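Local coordinates for sugar ABC transporter, sugar-binding protein (Streptococcus pneumoniae, PDB 2I58) that probably captures a galactose-glucose-fructose sugar of the raffinose type and delivers it to an ABC transporter for uptake, at residues N12-M17 with G244-T249; P110-A115 with A278-W283; N114-Y119 with W162-Y167. One frame throughout, in Å; residues are numbered along the deposited sequence.

Interaction 1: N12-M17 with G244-T249; sequences NQKKEM and GSWAIT. With GLC (alpha-D-glucopyranose), chain C; FRU (beta-D-fructofuranose), chain B.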
loop_
_atom_site.group_PDB
_atom_site.type_symbol
_atom_site.label_atom_id
_atom_site.label_comp_id
_atom_site.label_asym_id
_atom_site.label_seq_id
_atom_site.Cartn_x
_atom_site.Cartn_y
_atom_site.Cartn_z
ATOM N N ASN A 12 -4.095 -6.370 14.312
ATOM C CA ASN A 12 -3.645 -6.592 12.986
ATOM C C ASN A 12 -4.571 -5.834 12.054
ATOM O O ASN A 12 -5.788 -5.798 12.288
ATOM C CB ASN A 12 -3.679 -8.083 12.659
ATOM C CG ASN A 12 -3.052 -8.391 11.314
ATOM O OD1 ASN A 12 -2.021 -7.827 10.972
ATOM N ND2 ASN A 12 -3.692 -9.241 10.536
ATOM N N GLN A 13 -3.967 -5.185 11.041
ATOM C CA GLN A 13 -4.688 -4.683 9.872
ATOM C C GLN A 13 -4.172 -5.368 8.596
ATOM O O GLN A 13 -4.523 -4.968 7.501
ATOM C CB GLN A 13 -4.495 -3.182 9.686
ATOM C CG GLN A 13 -5.075 -2.252 10.750
ATOM C CD GLN A 13 -4.986 -0.773 10.324
ATOM O OE1 GLN A 13 -5.570 -0.348 9.307
ATOM N NE2 GLN A 13 -4.285 0.016 11.114
ATOM N N LYS A 14 -3.339 -6.384 8.696
ATOM C CA LYS A 14 -2.820 -6.967 7.471
ATOM C C LYS A 14 -3.394 -8.396 7.206
ATOM O O LYS A 14 -2.862 -9.409 7.674
ATOM C CB LYS A 14 -1.302 -6.896 7.516
ATOM C CG LYS A 14 -0.670 -7.398 6.272
ATOM C CD LYS A 14 0.525 -6.553 5.853
ATOM C CE LYS A 14 1.031 -7.029 4.523
ATOM N NZ LYS A 14 0.093 -6.640 3.459
ATOM N N LYS A 15 -4.477 -8.431 6.426
ATOM C CA LYS A 15 -5.390 -9.575 6.305
ATOM C C LYS A 15 -4.943 -10.720 5.401
ATOM O O LYS A 15 -5.172 -11.881 5.681
ATOM C CB LYS A 15 -6.738 -9.071 5.781
ATOM C CG LYS A 15 -7.544 -8.288 6.843
ATOM C CD LYS A 15 -9.036 -8.023 6.455
ATOM C CE LYS A 15 -9.712 -7.016 7.425
ATOM N NZ LYS A 15 -9.538 -7.343 8.905
ATOM N N GLU A 16 -4.362 -10.366 4.274
ATOM C CA GLU A 16 -3.704 -11.319 3.389
ATOM C C GLU A 16 -2.794 -12.272 4.178
ATOM O O GLU A 16 -2.643 -13.445 3.794
ATOM C CB GLU A 16 -2.839 -10.568 2.349
ATOM C CG GLU A 16 -3.611 -9.630 1.424
ATOM C CD GLU A 16 -3.725 -8.169 1.915
ATOM O OE1 GLU A 16 -3.176 -7.797 2.973
ATOM O OE2 GLU A 16 -4.378 -7.387 1.204
ATOM N N MET A 17 -2.188 -11.738 5.252
ATOM C CA MET A 17 -1.079 -12.357 5.951
ATOM C C MET A 17 -1.432 -12.879 7.297
ATOM O O MET A 17 -0.545 -13.215 8.053
ATOM C CB MET A 17 0.039 -11.348 6.135
ATOM C CG MET A 17 0.867 -11.165 4.905
ATOM S SD MET A 17 1.548 -12.725 4.288
ATOM C CE MET A 17 2.584 -13.188 5.659
ATOM N N GLY A 244 -1.017 -3.295 -5.137
ATOM C CA GLY A 244 0.219 -3.119 -4.377
ATOM C C GLY A 244 0.803 -4.410 -3.879
ATOM O O GLY A 244 0.153 -5.454 -3.825
ATOM N N SER A 245 2.034 -4.322 -3.440
ATOM C CA SER A 245 2.799 -5.511 -3.162
ATOM C C SER A 245 2.119 -6.487 -2.237
ATOM O O SER A 245 2.565 -7.611 -2.089
ATOM C CB SER A 245 4.105 -5.104 -2.493
ATOM O OG SER A 245 3.858 -4.574 -1.191
ATOM N N TRP A 246 1.101 -6.022 -1.553
ATOM C CA TRP A 246 0.449 -6.792 -0.479
ATOM C C TRP A 246 -0.359 -7.951 -1.096
ATOM O O TRP A 246 -0.422 -9.010 -0.510
ATOM C CB TRP A 246 -0.434 -5.869 0.443
ATOM C CG TRP A 246 -1.344 -4.969 -0.342
ATOM C CD1 TRP A 246 -2.433 -5.358 -1.024
ATOM C CD2 TRP A 246 -1.193 -3.573 -0.600
ATOM N NE1 TRP A 246 -2.987 -4.305 -1.687
ATOM C CE2 TRP A 246 -2.252 -3.186 -1.414
ATOM C CE3 TRP A 246 -0.264 -2.616 -0.227
ATOM C CZ2 TRP A 246 -2.410 -1.880 -1.865
ATOM C CZ3 TRP A 246 -0.439 -1.308 -0.653
ATOM C CH2 TRP A 246 -1.484 -0.962 -1.473
ATOM N N ALA A 247 -0.903 -7.719 -2.304
ATOM C CA ALA A 247 -1.708 -8.683 -3.061
ATOM C C ALA A 247 -0.926 -9.935 -3.488
ATOM O O ALA A 247 -1.493 -11.026 -3.627
ATOM C CB ALA A 247 -2.254 -8.017 -4.274
ATOM N N ILE A 248 0.363 -9.812 -3.725
ATOM C CA ILE A 248 1.071 -10.980 -4.139
ATOM C C ILE A 248 0.689 -12.270 -3.307
ATOM O O ILE A 248 0.421 -13.338 -3.887
ATOM C CB ILE A 248 2.597 -10.726 -4.257
ATOM C CG1 ILE A 248 3.246 -11.798 -5.134
ATOM C CG2 ILE A 248 3.217 -10.729 -2.927
ATOM C CD1 ILE A 248 2.486 -12.157 -6.396
ATOM N N THR A 249 0.609 -12.180 -1.982
ATOM C CA THR A 249 0.358 -13.403 -1.208
ATOM C C THR A 249 -0.928 -14.032 -1.638
ATOM O O THR A 249 -1.014 -15.282 -1.799
ATOM C CB THR A 249 0.157 -13.232 0.295
ATOM O OG1 THR A 249 0.879 -12.110 0.775
ATOM C CG2 THR A 249 0.655 -14.525 0.984
HETATM C C1 GLC C . -4.361 -2.622 2.539
HETATM C C2 GLC C . -3.845 -4.037 2.449
HETATM C C3 GLC C . -2.855 -4.277 3.526
HETATM C C4 GLC C . -1.779 -3.198 3.503
HETATM C C5 GLC C . -2.392 -1.794 3.491
HETATM C C6 GLC C . -1.357 -0.643 3.370
HETATM O O1 GLC C . -5.224 -2.571 3.695
HETATM O O2 GLC C . -4.921 -4.877 2.716
HETATM O O3 GLC C . -2.383 -5.564 3.260
HETATM O O4 GLC C . -1.033 -3.325 4.702
HETATM O O5 GLC C . -3.309 -1.655 2.447
HETATM O O6 GLC C . -2.082 0.506 3.361
HETATM C C1 FRU B . -7.371 -3.100 3.246
HETATM C C2 FRU B . -6.482 -2.167 4.036
HETATM C C3 FRU B . -7.043 -2.236 5.445
HETATM C C4 FRU B . -6.741 -0.865 6.011
HETATM C C5 FRU B . -6.934 0.051 4.829
HETATM C C6 FRU B . -5.932 1.188 4.962
HETATM O O1 FRU B . -8.490 -2.243 2.949
HETATM O O3 FRU B . -6.378 -3.244 6.195
HETATM O O4 FRU B . -7.622 -0.506 7.077
HETATM O O5 FRU B . -6.719 -0.753 3.665
HETATM O O6 FRU B . -6.320 2.391 4.222
#
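The indole of Trp246 is covered on both faces: Gly244 CA lies over the ring centre on one, and glucose covers the other, with its C2 4.1 Å from CD2 and its O5 toward the rim. Two charged ends arrive from the 12-17 segment at oblique angles to this ring, Lys14 NZ 3.2 Å from Trp246 CB and Glu16 OE2 3.6 Å from CD1. Both also grip the sugar. Lys14 NZ donates to glucose O3 at 2.7 Å, and the Glu16 carboxylate takes O3 on OE1 and O2 on OE2, the latter at 3.0 Å. Bends at chi2 (140°) and chi4 (72°) turn the lysine chain to that O3 hydroxyl, where it also makes a salt bridge with Glu16 OE1. The loop after strand 6-11 and the turn after strand 240-244 meet here, consistent with the two lobes of a periplasmic-binding-protein fold closing on the sugar. Gln13 OE1 accepts the fructose O4 hydroxyl at 3.0 Å. Asn12 forms an Asx turn, OD1 accepting Lys14 N; its ND2 donates to Lys14 O. Away from the sugar, the side chains of Met17 and Thr249 cross at about a right angle, SD 3.6 Å from OG1.

Interaction 2: P110-A115 with A278-W283; sequences PFTANA and AGDLAW. With GLC (alpha-D-glucopyranose), chain C.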
loop_
_atom_site.group_PDB
_atom_site.type_symbol
_atom_site.label_atom_id
_atom_site.label_comp_id
_atom_site.label_asym_id
_atom_site.label_seq_id
_atom_site.Cartn_x
_atom_site.Cartn_y
_atom_site.Cartn_z
ATOM N N PRO A 110 8.810 -0.094 11.558
ATOM C CA PRO A 110 8.306 -0.458 10.235
ATOM C C PRO A 110 9.155 -1.595 9.649
ATOM O O PRO A 110 10.239 -1.331 9.103
ATOM C CB PRO A 110 8.499 0.838 9.428
ATOM C CG PRO A 110 9.601 1.601 10.133
ATOM C CD PRO A 110 9.882 0.919 11.450
ATOM N N PHE A 111 8.659 -2.831 9.798
ATOM C CA PHE A 111 9.382 -4.007 9.373
ATOM C C PHE A 111 9.591 -4.112 7.825
ATOM O O PHE A 111 10.697 -4.343 7.355
ATOM C CB PHE A 111 8.711 -5.282 9.901
ATOM C CG PHE A 111 8.672 -5.379 11.402
ATOM C CD1 PHE A 111 9.761 -5.837 12.110
ATOM C CD2 PHE A 111 7.518 -5.071 12.098
ATOM C CE1 PHE A 111 9.705 -5.919 13.461
ATOM C CE2 PHE A 111 7.441 -5.148 13.454
ATOM C CZ PHE A 111 8.503 -5.562 14.132
ATOM N N THR A 112 8.520 -3.918 7.064
ATOM C CA THR A 112 8.486 -4.123 5.611
ATOM C C THR A 112 7.906 -2.880 5.032
ATOM O O THR A 112 7.288 -2.121 5.723
ATOM C CB THR A 112 7.601 -5.363 5.226
ATOM O OG1 THR A 112 6.185 -5.105 5.332
ATOM C CG2 THR A 112 7.946 -6.512 6.137
ATOM N N ALA A 113 8.089 -2.644 3.762
ATOM C CA ALA A 113 7.510 -1.453 3.168
ATOM C C ALA A 113 6.871 -1.879 1.869
ATOM O O ALA A 113 7.491 -2.633 1.108
ATOM C CB ALA A 113 8.572 -0.478 2.918
ATOM N N ASN A 114 5.642 -1.425 1.637
ATOM C CA ASN A 114 4.861 -1.798 0.473
ATOM C C ASN A 114 5.165 -0.882 -0.722
ATOM O O ASN A 114 5.959 0.036 -0.596
ATOM C CB ASN A 114 3.373 -1.691 0.812
ATOM C CG ASN A 114 2.966 -0.272 1.308
ATOM O OD1 ASN A 114 3.316 0.756 0.702
ATOM N ND2 ASN A 114 2.199 -0.238 2.425
ATOM N N ALA A 115 4.506 -1.117 -1.860
ATOM C CA ALA A 115 4.809 -0.471 -3.141
ATOM C C ALA A 115 3.629 -0.679 -4.046
ATOM O O ALA A 115 2.776 -1.505 -3.781
ATOM C CB ALA A 115 6.101 -1.077 -3.829
ATOM N N ALA A 278 4.870 2.949 1.816
ATOM C CA ALA A 278 5.228 3.306 3.206
ATOM C C ALA A 278 5.379 1.987 4.038
ATOM O O ALA A 278 5.178 0.887 3.514
ATOM C CB ALA A 278 4.128 4.212 3.816
ATOM N N GLY A 279 5.705 2.080 5.319
ATOM C CA GLY A 279 5.771 0.898 6.174
ATOM C C GLY A 279 4.502 0.082 6.036
ATOM O O GLY A 279 3.393 0.650 5.972
ATOM N N ASP A 280 4.661 -1.237 5.961
ATOM C CA ASP A 280 3.551 -2.121 5.636
ATOM C C ASP A 280 3.314 -3.001 6.834
ATOM O O ASP A 280 2.316 -2.825 7.490
ATOM C CB ASP A 280 3.843 -2.913 4.373
ATOM C CG ASP A 280 2.715 -3.871 3.976
ATOM O OD1 ASP A 280 1.561 -3.448 4.035
ATOM O OD2 ASP A 280 3.005 -5.033 3.533
ATOM N N LEU A 281 4.213 -3.926 7.172
ATOM C CA LEU A 281 4.057 -4.544 8.460
ATOM C C LEU A 281 4.787 -3.569 9.348
ATOM O O LEU A 281 6.031 -3.530 9.332
ATOM C CB LEU A 281 4.624 -5.952 8.568
ATOM C CG LEU A 281 4.393 -6.634 9.945
ATOM C CD1 LEU A 281 3.014 -7.245 10.050
ATOM C CD2 LEU A 281 5.453 -7.708 10.158
ATOM N N ALA A 282 4.009 -2.776 10.094
ATOM C CA ALA A 282 4.543 -1.719 10.925
ATOM C C ALA A 282 3.785 -1.666 12.226
ATOM O O ALA A 282 2.587 -1.472 12.206
ATOM C CB ALA A 282 4.404 -0.402 10.234
ATOM N N TRP A 283 4.529 -1.769 13.331
ATOM C CA TRP A 283 4.036 -1.951 14.675
ATOM C C TRP A 283 4.516 -0.839 15.551
ATOM O O TRP A 283 5.657 -0.407 15.420
ATOM C CB TRP A 283 4.580 -3.239 15.247
ATOM C CG TRP A 283 3.971 -4.428 14.600
ATOM C CD1 TRP A 283 2.985 -4.424 13.654
ATOM C CD2 TRP A 283 4.224 -5.808 14.897
ATOM N NE1 TRP A 283 2.617 -5.700 13.351
ATOM C CE2 TRP A 283 3.363 -6.570 14.100
ATOM C CE3 TRP A 283 5.072 -6.464 15.765
ATOM C CZ2 TRP A 283 3.365 -7.972 14.120
ATOM C CZ3 TRP A 283 5.080 -7.852 15.772
ATOM C CH2 TRP A 283 4.243 -8.588 14.959
HETATM C C1 GLC C . -4.361 -2.622 2.539
HETATM C C2 GLC C . -3.845 -4.037 2.449
HETATM C C3 GLC C . -2.855 -4.277 3.526
HETATM C C4 GLC C . -1.779 -3.198 3.503
HETATM C C5 GLC C . -2.392 -1.794 3.491
HETATM C C6 GLC C . -1.357 -0.643 3.370
HETATM O O1 GLC C . -5.224 -2.571 3.695
HETATM O O2 GLC C . -4.921 -4.877 2.716
HETATM O O3 GLC C . -2.383 -5.564 3.260
HETATM O O4 GLC C . -1.033 -3.325 4.702
HETATM O O5 GLC C . -3.309 -1.655 2.447
HETATM O O6 GLC C . -2.082 0.506 3.361
#
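Pro110 and Ala282 face each other as an antiparallel, non-hydrogen-bonded pair with CA atoms 4.0 Å apart, and the two segments stay together as far as a single bridge between Ala113 and Gly279. Each segment leads from one sheet of the protein to another, residues 110-115 toward strand 116-121 and residues 278-283 into strand 282-285, which is consistent with the interdomain hinge of the periplasmic-binding-protein fold. Leu281 O weakly receives both Phe111 N and Thr112 N. Firmer bonds follow: Asp280 N to Thr112 O at 2.8 Å, and Asn114 N to Ala278 O. Two side chains add to this ladder. Thr112 OG1, placed between its own backbone N and carbonyl carbon (chi1 75°), accepts Leu281 N at 2.9 Å in a nearly straight bond. Asn114 OD1 takes Ala278 N, also at 2.9 Å, the donor standing above the amide carbonyl plane. At the other end Phe111 drives its edge into one face of the Trp283 indole, CE2 leading, in a T-shaped pair with planes at 81°; Leu281 CD2 lies over the same indole face and touches Phe111 CD2 at 3.9 Å. Helix 292-303 covers this aromatic pair. On the sugar side the Asp280 carboxylate divides its work: OD2 is bonded to Ser317 OG and has a weak, long ion pair with Lys14, while OD1 accepts the hydroxyl of glucose O4 at 2.7 Å.

Interaction 3: N114-Y119 with W162-Y167; sequences NAYGIY and WTLNGY. With FRU (beta-D-fructofuranose), chain B.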
loop_
_atom_site.group_PDB
_atom_site.type_symbol
_atom_site.label_atom_id
_atom_site.label_comp_id
_atom_site.label_asym_id
_atom_site.label_seq_id
_atom_site.Cartn_x
_atom_site.Cartn_y
_atom_site.Cartn_z
ATOM N N ASN A 114 5.642 -1.425 1.637
ATOM C CA ASN A 114 4.861 -1.798 0.473
ATOM C C ASN A 114 5.165 -0.882 -0.722
ATOM O O ASN A 114 5.959 0.036 -0.596
ATOM C CB ASN A 114 3.373 -1.691 0.812
ATOM C CG ASN A 114 2.966 -0.272 1.308
ATOM O OD1 ASN A 114 3.316 0.756 0.702
ATOM N ND2 ASN A 114 2.199 -0.238 2.425
ATOM N N ALA A 115 4.506 -1.117 -1.860
ATOM C CA ALA A 115 4.809 -0.471 -3.141
ATOM C C ALA A 115 3.629 -0.679 -4.046
ATOM O O ALA A 115 2.776 -1.505 -3.781
ATOM C CB ALA A 115 6.101 -1.077 -3.829
ATOM N N TYR A 116 3.588 0.038 -5.155
ATOM C CA TYR A 116 2.390 0.008 -5.975
ATOM C C TYR A 116 2.820 0.016 -7.408
ATOM O O TYR A 116 3.804 0.714 -7.779
ATOM C CB TYR A 116 1.482 1.218 -5.678
ATOM C CG TYR A 116 0.081 1.107 -6.203
ATOM C CD1 TYR A 116 -0.932 0.614 -5.429
ATOM C CD2 TYR A 116 -0.214 1.490 -7.472
ATOM C CE1 TYR A 116 -2.207 0.497 -5.909
ATOM C CE2 TYR A 116 -1.507 1.392 -7.980
ATOM C CZ TYR A 116 -2.503 0.912 -7.192
ATOM O OH TYR A 116 -3.787 0.839 -7.736
ATOM N N GLY A 117 2.041 -0.720 -8.204
ATOM C CA GLY A 117 2.330 -0.975 -9.604
ATOM C C GLY A 117 1.270 -1.847 -10.267
ATOM O O GLY A 117 0.215 -2.106 -9.715
ATOM N N ILE A 118 1.533 -2.261 -11.490
ATOM C CA ILE A 118 0.642 -3.154 -12.178
ATOM C C ILE A 118 1.267 -4.577 -12.040
ATOM O O ILE A 118 2.503 -4.736 -12.067
ATOM C CB ILE A 118 0.554 -2.779 -13.667
ATOM C CG1 ILE A 118 0.333 -1.279 -13.878
ATOM C CG2 ILE A 118 -0.527 -3.541 -14.310
ATOM C CD1 ILE A 118 -0.902 -0.712 -13.286
ATOM N N TYR A 119 0.413 -5.575 -11.852
ATOM C CA TYR A 119 0.757 -6.990 -11.892
ATOM C C TYR A 119 0.379 -7.364 -13.296
ATOM O O TYR A 119 -0.615 -6.857 -13.791
ATOM C CB TYR A 119 -0.165 -7.794 -10.950
ATOM C CG TYR A 119 0.197 -7.651 -9.514
ATOM C CD1 TYR A 119 1.317 -8.307 -8.995
ATOM C CD2 TYR A 119 -0.536 -6.807 -8.672
ATOM C CE1 TYR A 119 1.690 -8.126 -7.661
ATOM C CE2 TYR A 119 -0.206 -6.655 -7.348
ATOM C CZ TYR A 119 0.903 -7.294 -6.833
ATOM O OH TYR A 119 1.226 -7.101 -5.505
ATOM N N TRP A 162 -10.297 1.715 -2.614
ATOM C CA TRP A 162 -8.892 1.865 -2.216
ATOM C C TRP A 162 -7.873 1.184 -3.197
ATOM O O TRP A 162 -6.754 1.673 -3.383
ATOM C CB TRP A 162 -8.692 1.387 -0.793
ATOM C CG TRP A 162 -9.100 0.020 -0.628
ATOM C CD1 TRP A 162 -10.359 -0.432 -0.402
ATOM C CD2 TRP A 162 -8.262 -1.129 -0.695
ATOM N NE1 TRP A 162 -10.363 -1.800 -0.294
ATOM C CE2 TRP A 162 -9.081 -2.256 -0.470
ATOM C CE3 TRP A 162 -6.890 -1.320 -0.904
ATOM C CZ2 TRP A 162 -8.579 -3.563 -0.474
ATOM C CZ3 TRP A 162 -6.377 -2.646 -0.902
ATOM C CH2 TRP A 162 -7.232 -3.739 -0.694
ATOM N N THR A 163 -8.243 0.088 -3.859
ATOM C CA THR A 163 -7.262 -0.586 -4.668
ATOM C C THR A 163 -6.649 0.365 -5.661
ATOM O O THR A 163 -5.584 0.035 -6.191
ATOM C CB THR A 163 -7.800 -1.821 -5.433
ATOM O OG1 THR A 163 -8.923 -1.458 -6.219
ATOM C CG2 THR A 163 -8.228 -2.934 -4.483
ATOM N N LEU A 164 -7.291 1.518 -5.924
ATOM C CA LEU A 164 -6.798 2.455 -6.940
ATOM C C LEU A 164 -6.187 3.750 -6.385
ATOM O O LEU A 164 -5.759 4.665 -7.148
ATOM C CB LEU A 164 -7.895 2.771 -7.930
ATOM C CG LEU A 164 -8.220 1.732 -9.007
ATOM C CD1 LEU A 164 -9.187 2.334 -9.955
ATOM C CD2 LEU A 164 -6.972 1.253 -9.796
ATOM N N ASN A 165 -6.128 3.833 -5.057
ATOM C CA ASN A 165 -5.486 4.971 -4.388
ATOM C C ASN A 165 -4.066 5.224 -4.907
ATOM O O ASN A 165 -3.692 6.344 -5.304
ATOM C CB ASN A 165 -5.424 4.738 -2.877
ATOM C CG ASN A 165 -4.957 5.957 -2.130
ATOM O OD1 ASN A 165 -5.318 7.092 -2.480
ATOM N ND2 ASN A 165 -4.136 5.746 -1.094
ATOM N N GLY A 166 -3.270 4.172 -4.900
ATOM C CA GLY A 166 -1.884 4.322 -5.327
ATOM C C GLY A 166 -1.782 4.689 -6.778
ATOM O O GLY A 166 -0.850 5.372 -7.174
ATOM N N TYR A 167 -2.759 4.262 -7.572
ATOM C CA TYR A 167 -2.721 4.551 -9.013
ATOM C C TYR A 167 -2.799 6.065 -9.302
ATOM O O TYR A 167 -1.856 6.684 -9.762
ATOM C CB TYR A 167 -3.848 3.795 -9.704
ATOM C CG TYR A 167 -3.797 3.878 -11.191
ATOM C CD1 TYR A 167 -2.914 3.088 -11.947
ATOM C CD2 TYR A 167 -4.630 4.699 -11.849
ATOM C CE1 TYR A 167 -2.872 3.178 -13.352
ATOM C CE2 TYR A 167 -4.585 4.796 -13.248
ATOM C CZ TYR A 167 -3.717 4.047 -13.990
ATOM O OH TYR A 167 -3.756 4.239 -15.336
HETATM C C1 FRU B . -7.371 -3.100 3.246
HETATM C C2 FRU B . -6.482 -2.167 4.036
HETATM C C3 FRU B . -7.043 -2.236 5.445
HETATM C C4 FRU B . -6.741 -0.865 6.011
HETATM C C5 FRU B . -6.934 0.051 4.829
HETATM C C6 FRU B . -5.932 1.188 4.962
HETATM O O1 FRU B . -8.490 -2.243 2.949
HETATM O O3 FRU B . -6.378 -3.244 6.195
HETATM O O4 FRU B . -7.622 -0.506 7.077
HETATM O O5 FRU B . -6.719 -0.753 3.665
HETATM O O6 FRU B . -6.320 2.391 4.222
#
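Tyr116 carries this contact almost alone, lying against the start of helix 165-176. Gly166 CA sits over the centre of its ring in a CH-pi contact, 3.6 Å from the centroid and 3° off the ring normal; with no side chain on the glycine, helix backbone and ring can lie this close. At the ring edge the hydroxyl OH donates to Thr163 O, approaching in the carbonyl plane on a lone pair, and so ties the phenol to the 3-10 turn that precedes the helix. Tyr167 CB lies 3.8 Å from Tyr116 CE2, while Leu164 CD2 reaches the Tyr116 hydroxyl OH at 3.8 Å. Tyr116 is aimed at the helix by its chi1 of -165°, with CG anti to the backbone N, and its own N is held by Thr275 OG1. The hydroxyl of Tyr167 goes to Val207 O, and Thr163 OG1 to Asp160 O. Just before the helix, Trp162 offers one face to fructose, with O1 over the ring and 3.5 Å from CE2; Thr163 CG2 lies on the opposite face. Strand 116-121, in the middle of its three-stranded antiparallel sheet, is thereby packed on a helix start bordering the sugar cleft, probably within one lobe of a solute-binding protein.

Overall arrangement
All three contacts are buried, yet they occupy different places around the cleft. Interaction 1 joins the two lobes largely through the sugar, with charged and aromatic groups and no direct hydrogen bond between its segments. Interaction 2 is the most extensive, a backbone ladder between two segments that probably pass between the lobes, whereas interaction 3 is strand-to-helix packing around one tyrosine inside a lobe. Interactions 2 and 3 share Asn114 and Ala115, so the 110-115 segment runs straight into the packed strand. Ser245 N, bonded to Ala115 O, and Gly244 O, bonded to Tyr119 OH, fasten interaction 1 to the 114-119 segment. Glucose touches residues of all three, fructose those of 1 and 3.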